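Fiber protein (PDB 3CNC) forms the trimeric fiber knob of human adenovirus 16, the part of the virion that probably binds cell-surface receptors such as CD46. Local coordinates at residues 40-45 with 74-79; 68-73 with 86-91; 53-58 with 187-192; 47-52 with 106-111; 157-160 with 164-167. One frame throughout, in Å; residues are numbered along the deposited sequence.

In the fold
Contacts 2 and 3 form the apolar core: each joins a strand of one β-sheet to a strand of the other, contact 2 through aliphatic side chains alone, contact 3 with a methionine and a phenylalanine added, with no hydrogen bond across. Their strands are neighbours, 51-60 beside 63-72 and 85-94 beside 185-194, and their centres lie about 8 Å apart. Contacts 1 and 4 lie nearer the surface, where loops meet; lysines do much of the touching, and D50 of 47-52 holds the loop of contact 1. Contact 5 stands apart: it pairs strands within one sheet by backbone hydrogen bonds. It shares that sheet with contacts 2 and 3, and like them reaches the second subunit.

Contact 1: residues 40-45 with 74-79; sequences CVIKEG and SEYTNT
K43 lies over one face of the Y76 ring, and the two side chains cross obliquely. The lysine covers the rim of the ring more than its middle: CB comes within 3.6 Å of CE1 of Y76, and K43 CG stands 4.0 Å from the ring centroid in a CH-π contact. With CG anti to the backbone N (chi1 -173°), the extended chain climbs away from the ring face, leaving NZ above it but 5.8 Å from the centroid, too far for more than a weak cation-π attraction. Lysine suits this exposed place because its stem can pack on an aromatic face while its ammonium stays at the surface. I42 approaches the same ring differently, its CG2 lying near the ring plane at the edge, 4.4 Å from CE1 of Y76, and also close to the methyl of T77. The ring is presented by a compact turn. In an ST motif, S74 OG accepts a nearly straight bond from T77 N (3.2 Å, 176°), while S74 O takes two donors, N78 N at 2.7 Å and T77 OG1 at 3.1 Å. Across from it, D50 accepts from I42 N and, weakly, from K43 N. The contact thus joins the loop that precedes strand 51-60 to the one that follows strand 63-72, with I42 packing on I88 and V90 of strand 85-94.

Contact 2: residues 68-73 with 86-91; sequences ITLMGA and VTIDVN
The torsions of I88 set its two branches apart: CG1 lies anti to the carbonyl carbon (chi1 -58°), which puts CG2 anti to the backbone N and turns that methyl toward L70. The leucine answers with chi1 at -108°, away from the staggered values, and a nearly extended chi2 of -169° that sends CD1 across to strand 85-94. There CD1 of L70 meets CG2 of I88 at 3.7 Å, one methyl against another, and lies more loosely, at 4.4 Å, from CG2 of V90. L70 CD1 therefore serves both residues, which lie two apart on their strand and so point to the same side of it. The strands themselves are not paired; their nearest CA atoms, those of L70 and V90, are 9.5 Å apart, a separation filled by side chains. This is the interior of a β-sandwich, the fold of the adenovirus knob: strand 63-72 belongs to one sheet, strand 85-94 to the other, and every second residue looks inward. Branched aliphatic residues suit such a place, since valine and isoleucine favour extended backbone and leucine can reach further across. Outside the pair, I42 packs on both I88 and V90, and W191 of the neighbouring strand 185-194 covers V90. The backbone N of L70 is taken up by T208, whose OG1 accepts from it, whereas M71, on the reverse of its strand, packs against E149 of the second subunit.

Contact 3: residues 53-58 with 187-192; sequences LTLVLV and MNFSWS
The hydrophobic core between the two sheets of the knob sandwich is where L55 and L57 meet M187 and F189. Strands 53-58 and 187-192 come from different sheets; the axes of these segments pass 12.0 Å apart, their directions 131° from each other, so the gap is bridged entirely by side chains. M187 and L55 reach toward each other tip to tip, bringing the methionine CE to 3.5 Å from CD2 of L55. L57 comes up in the same way, its CD2 4.1 Å from M187 CE. Methionine suits the spot because its chain is long and pliable: CG is anti to the backbone N, and a bend at the thioether (chi3 95°) turns the terminal methyl in between the leucines and the edge of the F189 ring, in whose plane CE lies. The other branch of L55 touches this ring, CD1 to CZ of F189 at 4.1 Å. F189 is further enclosed by F213, the two ring planes inclined at about 70°, and by V172 from the adjoining strand. On the reverse of strand 51-60, V56 packs on I216 and V58 on N60, both of the second subunit, so one strand lines both the core and the trimer interface. Aliphatic and aromatic residues facing inward from two sheets, unlinked by backbone bonds, are typical of a β-sandwich.

Contact 4: residues 47-52 with 106-111; sequences DSPDCK and SLKSNL
A lysine that faces an aspartate yet spends its charge elsewhere is the odd feature here: K108 NZ stands 4.4 Å from OD1 of D47, beyond a salt bridge, and instead donates to the carbonyl oxygens of S105 and T102. The attraction between the charges should therefore be modest. The site is an approach to strand 51-60 of the knob's β-sandwich, which opens with a classic β-bulge, D50 and C51 both facing C40. Segment 106-111 is a loop leading to strand 112-115. The one bend of K108, at chi2 (-57°), lays the otherwise extended chain alongside D47 and P49 and carries NZ to its carbonyl partners. What touches is mainly methylene: CE of K108 lies 3.9 Å from O of D47, and CG is nearly as close to the same oxygen. Proline suits position 49, a rigid apolar ring beside the lysine's methylenes just ahead of the bulge. At the other end of the lysine, CG of the P49 ring rests 4.4 Å from K108 CB.

Contact 5: residues 157-160 with 164-167; sequences YYKS and TLFP
Y158 and F166 form the antiparallel hydrogen-bonded pair at the heart of this contact, F166 N donating to Y158 O at 2.8 Å and Y158 N to F166 O at 3.0 Å. Next to the turn S160 N donates to T164 O at 2.9 Å. The hydroxyls of the same two residues add a bond, S160 OG to T164 OG1 at 2.7 Å, in which either may be the donor. Each hydroxyl sits between its own backbone N and carbonyl carbon, and short polar side chains like these suit the tight turn; N162 ND2 also donates to T164 OG1. On one side of the sheet F166 turns its ring edge to Y158 O, and its CE1 lies 3.7 Å from CB of S160. Y158 also sends its OH to E200. The reverse carries Y157, K159, L165 and P167: CE2 of Y157 packs 3.9 Å from CB of P167, and L165 CD2 lies 4.0 Å from CB of K159. The lysine's far end makes a cation-π contact with Y151 of the second subunit. Such paired strands closed by a short turn are a β-hairpin, here joining 151-159 to 165-174 at the edge of the four-stranded sheet, 151-159 being outermost within the chain.

Contact 1: residues 40-45 with 74-79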
# COMPACT_ATOMS: atom_id res chain seq x y z
N CYS A 40 -14.11 -19.95 -4.66
CA CYS A 40 -14.94 -18.79 -4.90
C CYS A 40 -15.81 -18.85 -6.17
O CYS A 40 -15.38 -19.37 -7.20
CB CYS A 40 -13.99 -17.58 -4.94
SG CYS A 40 -14.72 -15.95 -5.03
N VAL A 41 -17.02 -18.30 -6.08
CA VAL A 41 -17.95 -18.28 -7.21
C VAL A 41 -18.10 -16.89 -7.81
O VAL A 41 -18.58 -15.96 -7.15
CB VAL A 41 -19.35 -18.79 -6.81
CG1 VAL A 41 -20.26 -18.78 -8.02
CG2 VAL A 41 -19.25 -20.20 -6.24
N ILE A 42 -17.72 -16.74 -9.07
CA ILE A 42 -17.80 -15.47 -9.76
C ILE A 42 -18.96 -15.41 -10.75
O ILE A 42 -19.46 -14.33 -11.06
CB ILE A 42 -16.46 -15.16 -10.50
CG1 ILE A 42 -15.65 -14.15 -9.69
CG2 ILE A 42 -16.71 -14.60 -11.88
CD1 ILE A 42 -15.39 -14.58 -8.27
N LYS A 43 -19.39 -16.57 -11.25
CA LYS A 43 -20.49 -16.61 -12.21
C LYS A 43 -21.86 -16.46 -11.55
O LYS A 43 -22.17 -17.13 -10.56
CB LYS A 43 -20.47 -17.91 -13.02
CG LYS A 43 -21.50 -17.91 -14.15
CD LYS A 43 -21.63 -19.27 -14.81
CE LYS A 43 -22.76 -19.28 -15.83
NZ LYS A 43 -23.02 -20.64 -16.37
N GLU A 44 -22.68 -15.58 -12.14
CA GLU A 44 -24.03 -15.28 -11.67
C GLU A 44 -24.89 -16.52 -11.44
O GLU A 44 -25.01 -17.37 -12.32
CB GLU A 44 -24.74 -14.39 -12.69
CG GLU A 44 -24.12 -13.01 -12.87
CD GLU A 44 -24.44 -12.08 -11.72
OE1 GLU A 44 -25.64 -11.83 -11.49
OE2 GLU A 44 -23.50 -11.60 -11.06
N GLY A 45 -25.48 -16.62 -10.25
CA GLY A 45 -26.33 -17.75 -9.94
C GLY A 45 -25.62 -19.03 -9.55
O GLY A 45 -26.18 -19.85 -8.82
N SER A 74 -12.03 -22.15 -14.40
CA SER A 74 -13.10 -22.70 -15.23
C SER A 74 -13.10 -22.02 -16.59
O SER A 74 -12.62 -20.89 -16.75
CB SER A 74 -14.47 -22.50 -14.57
OG SER A 74 -14.92 -21.17 -14.71
N GLU A 75 -13.66 -22.72 -17.57
CA GLU A 75 -13.75 -22.19 -18.93
C GLU A 75 -14.46 -20.84 -18.93
O GLU A 75 -14.12 -19.94 -19.71
CB GLU A 75 -14.48 -23.19 -19.83
CG GLU A 75 -14.42 -22.87 -21.30
CD GLU A 75 -14.76 -24.06 -22.17
OE1 GLU A 75 -14.77 -23.90 -23.41
OE2 GLU A 75 -15.03 -25.15 -21.62
N TYR A 76 -15.45 -20.68 -18.06
CA TYR A 76 -16.17 -19.42 -17.98
C TYR A 76 -15.26 -18.28 -17.54
O TYR A 76 -15.13 -17.27 -18.25
CB TYR A 76 -17.36 -19.51 -17.03
CG TYR A 76 -18.05 -18.17 -16.85
CD1 TYR A 76 -17.97 -17.48 -15.64
CD2 TYR A 76 -18.74 -17.57 -17.91
CE1 TYR A 76 -18.55 -16.22 -15.49
CE2 TYR A 76 -19.32 -16.32 -17.77
CZ TYR A 76 -19.23 -15.65 -16.56
OH TYR A 76 -19.81 -14.41 -16.41
N THR A 77 -14.64 -18.43 -16.37
CA THR A 77 -13.76 -17.38 -15.86
C THR A 77 -12.57 -17.18 -16.79
O THR A 77 -12.17 -16.04 -17.05
CB THR A 77 -13.19 -17.70 -14.43
OG1 THR A 77 -12.26 -18.79 -14.50
CG2 THR A 77 -14.32 -18.06 -13.47
N ASN A 78 -12.03 -18.27 -17.32
CA ASN A 78 -10.87 -18.17 -18.19
C ASN A 78 -11.18 -17.73 -19.61
O ASN A 78 -10.33 -17.74 -20.49
CB ASN A 78 -10.08 -19.48 -18.15
CG ASN A 78 -9.58 -19.80 -16.74
OD1 ASN A 78 -9.28 -18.90 -15.96
ND2 ASN A 78 -9.47 -21.09 -16.42
N THR A 79 -12.41 -17.29 -19.82
CA THR A 79 -12.83 -16.83 -21.13
C THR A 79 -13.25 -15.37 -21.03
O THR A 79 -13.22 -14.63 -22.02
CB THR A 79 -14.02 -17.66 -21.65
OG1 THR A 79 -13.58 -19.00 -21.89
CG2 THR A 79 -14.56 -17.07 -22.94

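Contact 2: residues 68-73 with 86-91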
# COMPACT_ATOMS: atom_id res chain seq x y z
N ILE A 68 -5.15 -9.24 -1.74
CA ILE A 68 -6.13 -10.02 -2.48
C ILE A 68 -5.75 -10.25 -3.93
O ILE A 68 -5.25 -9.35 -4.61
CB ILE A 68 -7.54 -9.35 -2.45
CG1 ILE A 68 -8.58 -10.29 -3.06
CG2 ILE A 68 -7.51 -8.01 -3.21
CD1 ILE A 68 -10.03 -9.90 -2.75
N THR A 69 -6.03 -11.47 -4.37
CA THR A 69 -5.75 -11.88 -5.73
C THR A 69 -6.74 -12.97 -6.21
O THR A 69 -7.22 -13.79 -5.43
CB THR A 69 -4.30 -12.42 -5.84
OG1 THR A 69 -3.84 -12.25 -7.18
CG2 THR A 69 -4.24 -13.88 -5.46
N LEU A 70 -7.03 -12.95 -7.51
CA LEU A 70 -7.94 -13.91 -8.14
C LEU A 70 -7.27 -14.77 -9.22
O LEU A 70 -6.48 -14.27 -10.03
CB LEU A 70 -9.09 -13.17 -8.81
CG LEU A 70 -10.50 -13.20 -8.24
CD1 LEU A 70 -11.41 -12.61 -9.30
CD2 LEU A 70 -10.95 -14.63 -7.91
N MET A 71 -7.59 -16.06 -9.24
CA MET A 71 -7.06 -16.93 -10.28
C MET A 71 -8.19 -17.79 -10.85
O MET A 71 -8.81 -18.57 -10.12
CB MET A 71 -5.95 -17.84 -9.76
CG MET A 71 -5.27 -18.60 -10.90
SD MET A 71 -4.18 -19.95 -10.40
CE MET A 71 -2.60 -19.17 -10.58
N GLY A 72 -8.47 -17.64 -12.14
CA GLY A 72 -9.53 -18.41 -12.78
C GLY A 72 -9.39 -19.92 -12.67
O GLY A 72 -8.27 -20.45 -12.65
N ALA A 73 -10.52 -20.62 -12.60
CA ALA A 73 -10.51 -22.08 -12.50
C ALA A 73 -11.65 -22.75 -13.28
O ALA A 73 -12.19 -23.79 -12.88
CB ALA A 73 -10.57 -22.48 -11.03
N VAL A 86 -15.19 -5.83 -19.00
CA VAL A 86 -15.62 -6.82 -18.02
C VAL A 86 -15.56 -6.29 -16.59
O VAL A 86 -14.75 -5.43 -16.26
CB VAL A 86 -14.73 -8.09 -18.10
CG1 VAL A 86 -15.33 -9.19 -17.24
CG2 VAL A 86 -14.58 -8.54 -19.53
N THR A 87 -16.44 -6.81 -15.75
CA THR A 87 -16.46 -6.42 -14.36
C THR A 87 -16.66 -7.67 -13.55
O THR A 87 -17.65 -8.38 -13.72
CB THR A 87 -17.61 -5.42 -14.04
OG1 THR A 87 -17.37 -4.18 -14.72
CG2 THR A 87 -17.67 -5.16 -12.54
N ILE A 88 -15.70 -7.95 -12.68
CA ILE A 88 -15.74 -9.12 -11.81
C ILE A 88 -16.07 -8.68 -10.39
O ILE A 88 -15.54 -7.69 -9.89
CB ILE A 88 -14.39 -9.84 -11.83
CG1 ILE A 88 -14.05 -10.22 -13.27
CG2 ILE A 88 -14.42 -11.05 -10.90
CD1 ILE A 88 -12.63 -10.67 -13.45
N ASP A 89 -16.94 -9.43 -9.73
CA ASP A 89 -17.35 -9.10 -8.38
C ASP A 89 -17.15 -10.26 -7.44
O ASP A 89 -17.41 -11.41 -7.80
CB ASP A 89 -18.83 -8.72 -8.32
CG ASP A 89 -19.10 -7.33 -8.83
OD1 ASP A 89 -18.58 -6.36 -8.24
OD2 ASP A 89 -19.83 -7.20 -9.83
N VAL A 90 -16.70 -9.95 -6.24
CA VAL A 90 -16.53 -10.94 -5.21
C VAL A 90 -17.13 -10.24 -4.01
O VAL A 90 -16.62 -9.22 -3.55
CB VAL A 90 -15.04 -11.26 -4.95
CG1 VAL A 90 -14.91 -12.12 -3.71
CG2 VAL A 90 -14.45 -11.98 -6.16
N ASN A 91 -18.24 -10.76 -3.52
CA ASN A 91 -18.90 -10.15 -2.38
C ASN A 91 -18.69 -11.02 -1.15
O ASN A 91 -18.75 -12.24 -1.24
CB ASN A 91 -20.40 -9.99 -2.67
CG ASN A 91 -20.66 -9.39 -4.05
OD1 ASN A 91 -20.11 -8.34 -4.41
ND2 ASN A 91 -21.51 -10.05 -4.82

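Contact 3: residues 53-58 with 187-192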
# COMPACT_ATOMS: atom_id res chain seq x y z
N LEU A 53 -9.75 -17.71 -4.91
CA LEU A 53 -9.62 -16.41 -4.26
C LEU A 53 -8.58 -16.45 -3.15
O LEU A 53 -8.69 -17.25 -2.22
CB LEU A 53 -10.95 -15.99 -3.64
CG LEU A 53 -10.86 -14.76 -2.72
CD1 LEU A 53 -10.64 -13.51 -3.56
CD2 LEU A 53 -12.12 -14.62 -1.90
N THR A 54 -7.57 -15.59 -3.26
CA THR A 54 -6.56 -15.51 -2.21
C THR A 54 -6.79 -14.18 -1.50
O THR A 54 -6.73 -13.11 -2.10
CB THR A 54 -5.14 -15.53 -2.77
OG1 THR A 54 -4.93 -16.76 -3.47
CG2 THR A 54 -4.11 -15.44 -1.64
N LEU A 55 -7.07 -14.25 -0.21
CA LEU A 55 -7.31 -13.04 0.55
C LEU A 55 -6.61 -13.15 1.88
O LEU A 55 -6.79 -14.13 2.60
CB LEU A 55 -8.82 -12.84 0.77
CG LEU A 55 -9.22 -11.63 1.63
CD1 LEU A 55 -8.98 -10.36 0.84
CD2 LEU A 55 -10.70 -11.73 2.05
N VAL A 56 -5.81 -12.15 2.21
CA VAL A 56 -5.11 -12.15 3.48
C VAL A 56 -5.45 -10.87 4.25
O VAL A 56 -5.25 -9.76 3.75
CB VAL A 56 -3.59 -12.20 3.30
CG1 VAL A 56 -2.93 -12.62 4.60
CG2 VAL A 56 -3.25 -13.13 2.15
N LEU A 57 -5.98 -11.04 5.46
CA LEU A 57 -6.31 -9.91 6.31
C LEU A 57 -5.39 -9.99 7.53
O LEU A 57 -5.38 -11.00 8.23
CB LEU A 57 -7.78 -9.98 6.74
CG LEU A 57 -8.79 -9.97 5.58
CD1 LEU A 57 -10.22 -10.04 6.14
CD2 LEU A 57 -8.61 -8.73 4.75
N VAL A 58 -4.62 -8.94 7.78
CA VAL A 58 -3.72 -8.94 8.93
C VAL A 58 -3.92 -7.78 9.92
O VAL A 58 -3.89 -6.61 9.53
CB VAL A 58 -2.25 -8.89 8.47
CG1 VAL A 58 -1.33 -9.05 9.67
CG2 VAL A 58 -1.99 -9.98 7.44
N MET A 187 -17.84 -6.81 2.81
CA MET A 187 -16.60 -6.43 2.15
C MET A 187 -16.70 -6.88 0.69
O MET A 187 -16.64 -8.06 0.40
CB MET A 187 -15.42 -7.11 2.84
CG MET A 187 -14.06 -6.67 2.32
SD MET A 187 -12.73 -7.17 3.45
CE MET A 187 -12.24 -8.66 2.75
N ASN A 188 -16.87 -5.93 -0.23
CA ASN A 188 -17.00 -6.28 -1.64
C ASN A 188 -15.86 -5.78 -2.50
O ASN A 188 -15.36 -4.66 -2.31
CB ASN A 188 -18.32 -5.76 -2.21
CG ASN A 188 -19.52 -6.31 -1.50
OD1 ASN A 188 -19.42 -7.33 -0.81
ND2 ASN A 188 -20.66 -5.66 -1.66
N PHE A 189 -15.44 -6.61 -3.44
CA PHE A 189 -14.38 -6.24 -4.35
C PHE A 189 -14.90 -6.40 -5.77
O PHE A 189 -15.68 -7.32 -6.05
CB PHE A 189 -13.16 -7.15 -4.19
CG PHE A 189 -12.62 -7.21 -2.81
CD1 PHE A 189 -13.18 -8.05 -1.86
CD2 PHE A 189 -11.51 -6.44 -2.46
CE1 PHE A 189 -12.65 -8.13 -0.57
CE2 PHE A 189 -10.97 -6.50 -1.17
CZ PHE A 189 -11.54 -7.34 -0.22
N SER A 190 -14.48 -5.50 -6.64
CA SER A 190 -14.84 -5.58 -8.04
C SER A 190 -13.65 -5.08 -8.86
O SER A 190 -13.02 -4.08 -8.50
CB SER A 190 -16.10 -4.75 -8.36
OG SER A 190 -15.88 -3.36 -8.29
N TRP A 191 -13.33 -5.81 -9.92
CA TRP A 191 -12.23 -5.47 -10.82
C TRP A 191 -12.87 -5.05 -12.13
O TRP A 191 -13.79 -5.72 -12.61
CB TRP A 191 -11.35 -6.69 -11.09
CG TRP A 191 -10.57 -7.17 -9.92
CD1 TRP A 191 -9.24 -7.00 -9.70
CD2 TRP A 191 -11.06 -7.97 -8.83
NE1 TRP A 191 -8.86 -7.66 -8.56
CE2 TRP A 191 -9.96 -8.26 -8.00
CE3 TRP A 191 -12.33 -8.47 -8.49
CZ2 TRP A 191 -10.07 -9.04 -6.84
CZ3 TRP A 191 -12.45 -9.24 -7.32
CH2 TRP A 191 -11.32 -9.52 -6.52
N SER A 192 -12.40 -3.96 -12.71
CA SER A 192 -12.99 -3.50 -13.96
C SER A 192 -12.02 -3.40 -15.12
O SER A 192 -11.01 -2.70 -15.03
CB SER A 192 -13.67 -2.16 -13.73
OG SER A 192 -14.22 -1.67 -14.93

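Contact 4: residues 47-52 with 106-111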
# COMPACT_ATOMS: atom_id res chain seq x y z
N ASP A 47 -23.29 -21.88 -7.79
CA ASP A 47 -23.11 -22.24 -6.39
C ASP A 47 -21.79 -22.97 -6.15
O ASP A 47 -21.29 -23.04 -5.03
CB ASP A 47 -24.26 -23.14 -5.92
CG ASP A 47 -25.45 -22.36 -5.40
OD1 ASP A 47 -25.30 -21.64 -4.39
OD2 ASP A 47 -26.54 -22.46 -6.01
N SER A 48 -21.23 -23.53 -7.22
CA SER A 48 -19.97 -24.26 -7.12
C SER A 48 -18.78 -23.39 -7.55
O SER A 48 -18.85 -22.66 -8.54
CB SER A 48 -20.01 -25.52 -7.99
OG SER A 48 -20.07 -25.18 -9.36
N PRO A 49 -17.68 -23.47 -6.80
CA PRO A 49 -16.45 -22.72 -7.04
C PRO A 49 -16.00 -22.75 -8.49
O PRO A 49 -15.87 -23.83 -9.07
CB PRO A 49 -15.44 -23.40 -6.13
CG PRO A 49 -16.27 -23.75 -4.94
CD PRO A 49 -17.56 -24.29 -5.58
N ASP A 50 -15.76 -21.58 -9.06
CA ASP A 50 -15.29 -21.50 -10.44
C ASP A 50 -14.00 -20.68 -10.54
O ASP A 50 -13.57 -20.31 -11.64
CB ASP A 50 -16.39 -20.92 -11.33
CG ASP A 50 -16.71 -19.48 -11.02
OD1 ASP A 50 -16.50 -19.06 -9.86
OD2 ASP A 50 -17.19 -18.77 -11.93
N CYS A 51 -13.39 -20.39 -9.40
CA CYS A 51 -12.12 -19.65 -9.36
C CYS A 51 -11.49 -19.68 -7.96
O CYS A 51 -12.15 -20.00 -6.97
CB CYS A 51 -12.30 -18.21 -9.83
SG CYS A 51 -13.30 -17.19 -8.75
N LYS A 52 -10.20 -19.35 -7.90
CA LYS A 52 -9.46 -19.36 -6.65
C LYS A 52 -9.24 -17.95 -6.11
O LYS A 52 -8.63 -17.11 -6.77
CB LYS A 52 -8.11 -20.04 -6.86
CG LYS A 52 -8.22 -21.46 -7.37
CD LYS A 52 -6.91 -21.94 -7.98
CE LYS A 52 -7.03 -23.38 -8.47
NZ LYS A 52 -5.80 -23.81 -9.21
N SER A 106 -19.56 -14.77 -2.27
CA SER A 106 -18.97 -15.40 -3.44
C SER A 106 -18.01 -16.49 -2.95
O SER A 106 -17.82 -17.48 -3.65
CB SER A 106 -18.19 -14.38 -4.26
OG SER A 106 -19.02 -13.30 -4.64
N LEU A 107 -17.41 -16.28 -1.78
CA LEU A 107 -16.48 -17.24 -1.18
C LEU A 107 -17.27 -18.37 -0.51
O LEU A 107 -18.11 -18.11 0.35
CB LEU A 107 -15.59 -16.54 -0.15
CG LEU A 107 -14.50 -17.36 0.55
CD1 LEU A 107 -13.46 -17.86 -0.46
CD2 LEU A 107 -13.83 -16.49 1.61
N LYS A 108 -16.99 -19.61 -0.88
CA LYS A 108 -17.74 -20.74 -0.34
C LYS A 108 -17.12 -21.54 0.80
O LYS A 108 -17.71 -22.51 1.26
CB LYS A 108 -18.14 -21.69 -1.47
CG LYS A 108 -18.91 -21.00 -2.58
CD LYS A 108 -20.17 -20.31 -2.04
CE LYS A 108 -20.94 -19.61 -3.18
NZ LYS A 108 -22.23 -19.01 -2.71
N SER A 109 -15.94 -21.16 1.25
CA SER A 109 -15.32 -21.84 2.38
C SER A 109 -14.92 -20.73 3.34
O SER A 109 -14.41 -19.68 2.91
CB SER A 109 -14.12 -22.67 1.93
OG SER A 109 -13.31 -21.97 1.02
N ASN A 110 -15.18 -20.92 4.63
CA ASN A 110 -14.85 -19.89 5.61
C ASN A 110 -13.35 -19.68 5.74
O ASN A 110 -12.55 -20.59 5.52
CB ASN A 110 -15.47 -20.23 6.98
CG ASN A 110 -15.37 -19.07 7.99
OD1 ASN A 110 -15.66 -17.91 7.67
ND2 ASN A 110 -14.98 -19.39 9.22
N LEU A 111 -12.97 -18.45 6.08
CA LEU A 111 -11.57 -18.08 6.26
C LEU A 111 -11.15 -18.65 7.60
O LEU A 111 -11.99 -19.12 8.36
CB LEU A 111 -11.43 -16.55 6.29
CG LEU A 111 -11.88 -15.73 5.09
CD1 LEU A 111 -11.99 -14.26 5.49
CD2 LEU A 111 -10.90 -15.90 3.92

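Contact 5: residues 157-160 with 164-167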
# COMPACT_ATOMS: atom_id res chain seq x y z
N TYR A 157 -3.36 -5.49 -12.08
CA TYR A 157 -3.21 -5.79 -13.50
C TYR A 157 -3.43 -7.22 -13.98
O TYR A 157 -3.39 -8.18 -13.22
CB TYR A 157 -1.83 -5.35 -13.99
CG TYR A 157 -1.54 -3.90 -13.75
CD1 TYR A 157 -1.18 -3.44 -12.48
CD2 TYR A 157 -1.71 -2.96 -14.76
CE1 TYR A 157 -1.01 -2.08 -12.22
CE2 TYR A 157 -1.55 -1.61 -14.52
CZ TYR A 157 -1.20 -1.17 -13.25
OH TYR A 157 -1.06 0.18 -13.02
N TYR A 158 -3.65 -7.32 -15.28
CA TYR A 158 -3.81 -8.60 -15.94
C TYR A 158 -2.74 -8.63 -17.03
O TYR A 158 -2.65 -7.71 -17.83
CB TYR A 158 -5.18 -8.73 -16.58
CG TYR A 158 -5.28 -9.97 -17.44
CD1 TYR A 158 -5.34 -11.24 -16.85
CD2 TYR A 158 -5.24 -9.88 -18.83
CE1 TYR A 158 -5.37 -12.38 -17.63
CE2 TYR A 158 -5.27 -11.03 -19.62
CZ TYR A 158 -5.33 -12.27 -19.01
OH TYR A 158 -5.36 -13.39 -19.79
N LYS A 159 -1.92 -9.68 -17.03
CA LYS A 159 -0.86 -9.82 -18.03
C LYS A 159 -1.36 -10.78 -19.11
O LYS A 159 -1.55 -11.97 -18.84
CB LYS A 159 0.41 -10.37 -17.38
CG LYS A 159 1.63 -10.40 -18.30
CD LYS A 159 2.77 -11.16 -17.64
CE LYS A 159 3.99 -11.27 -18.54
NZ LYS A 159 4.94 -12.29 -18.02
N SER A 160 -1.55 -10.27 -20.32
CA SER A 160 -2.04 -11.12 -21.41
C SER A 160 -0.98 -12.05 -21.97
O SER A 160 0.21 -11.92 -21.67
CB SER A 160 -2.62 -10.27 -22.55
OG SER A 160 -1.59 -9.75 -23.36
N THR A 164 1.26 -8.05 -22.67
CA THR A 164 0.78 -6.70 -22.41
C THR A 164 0.02 -6.60 -21.09
O THR A 164 -0.70 -7.52 -20.70
CB THR A 164 -0.14 -6.19 -23.55
OG1 THR A 164 -1.13 -7.18 -23.84
CG2 THR A 164 0.68 -5.90 -24.81
N LEU A 165 0.21 -5.48 -20.39
CA LEU A 165 -0.44 -5.26 -19.11
C LEU A 165 -1.72 -4.45 -19.23
O LEU A 165 -1.70 -3.29 -19.65
CB LEU A 165 0.51 -4.53 -18.16
CG LEU A 165 1.77 -5.28 -17.72
CD1 LEU A 165 2.63 -4.34 -16.87
CD2 LEU A 165 1.38 -6.52 -16.93
N PHE A 166 -2.83 -5.06 -18.85
CA PHE A 166 -4.11 -4.37 -18.89
C PHE A 166 -4.47 -3.93 -17.47
O PHE A 166 -4.54 -4.75 -16.56
CB PHE A 166 -5.21 -5.27 -19.45
CG PHE A 166 -5.05 -5.57 -20.91
CD1 PHE A 166 -4.09 -6.49 -21.35
CD2 PHE A 166 -5.84 -4.94 -21.86
CE1 PHE A 166 -3.93 -6.76 -22.70
CE2 PHE A 166 -5.69 -5.20 -23.22
CZ PHE A 166 -4.73 -6.12 -23.65
N PRO A 167 -4.67 -2.62 -17.27
CA PRO A 167 -5.02 -2.08 -15.96
C PRO A 167 -6.43 -2.47 -15.53
O PRO A 167 -7.37 -2.40 -16.33
CB PRO A 167 -4.88 -0.58 -16.17
CG PRO A 167 -5.33 -0.42 -17.59
CD PRO A 167 -4.60 -1.55 -18.28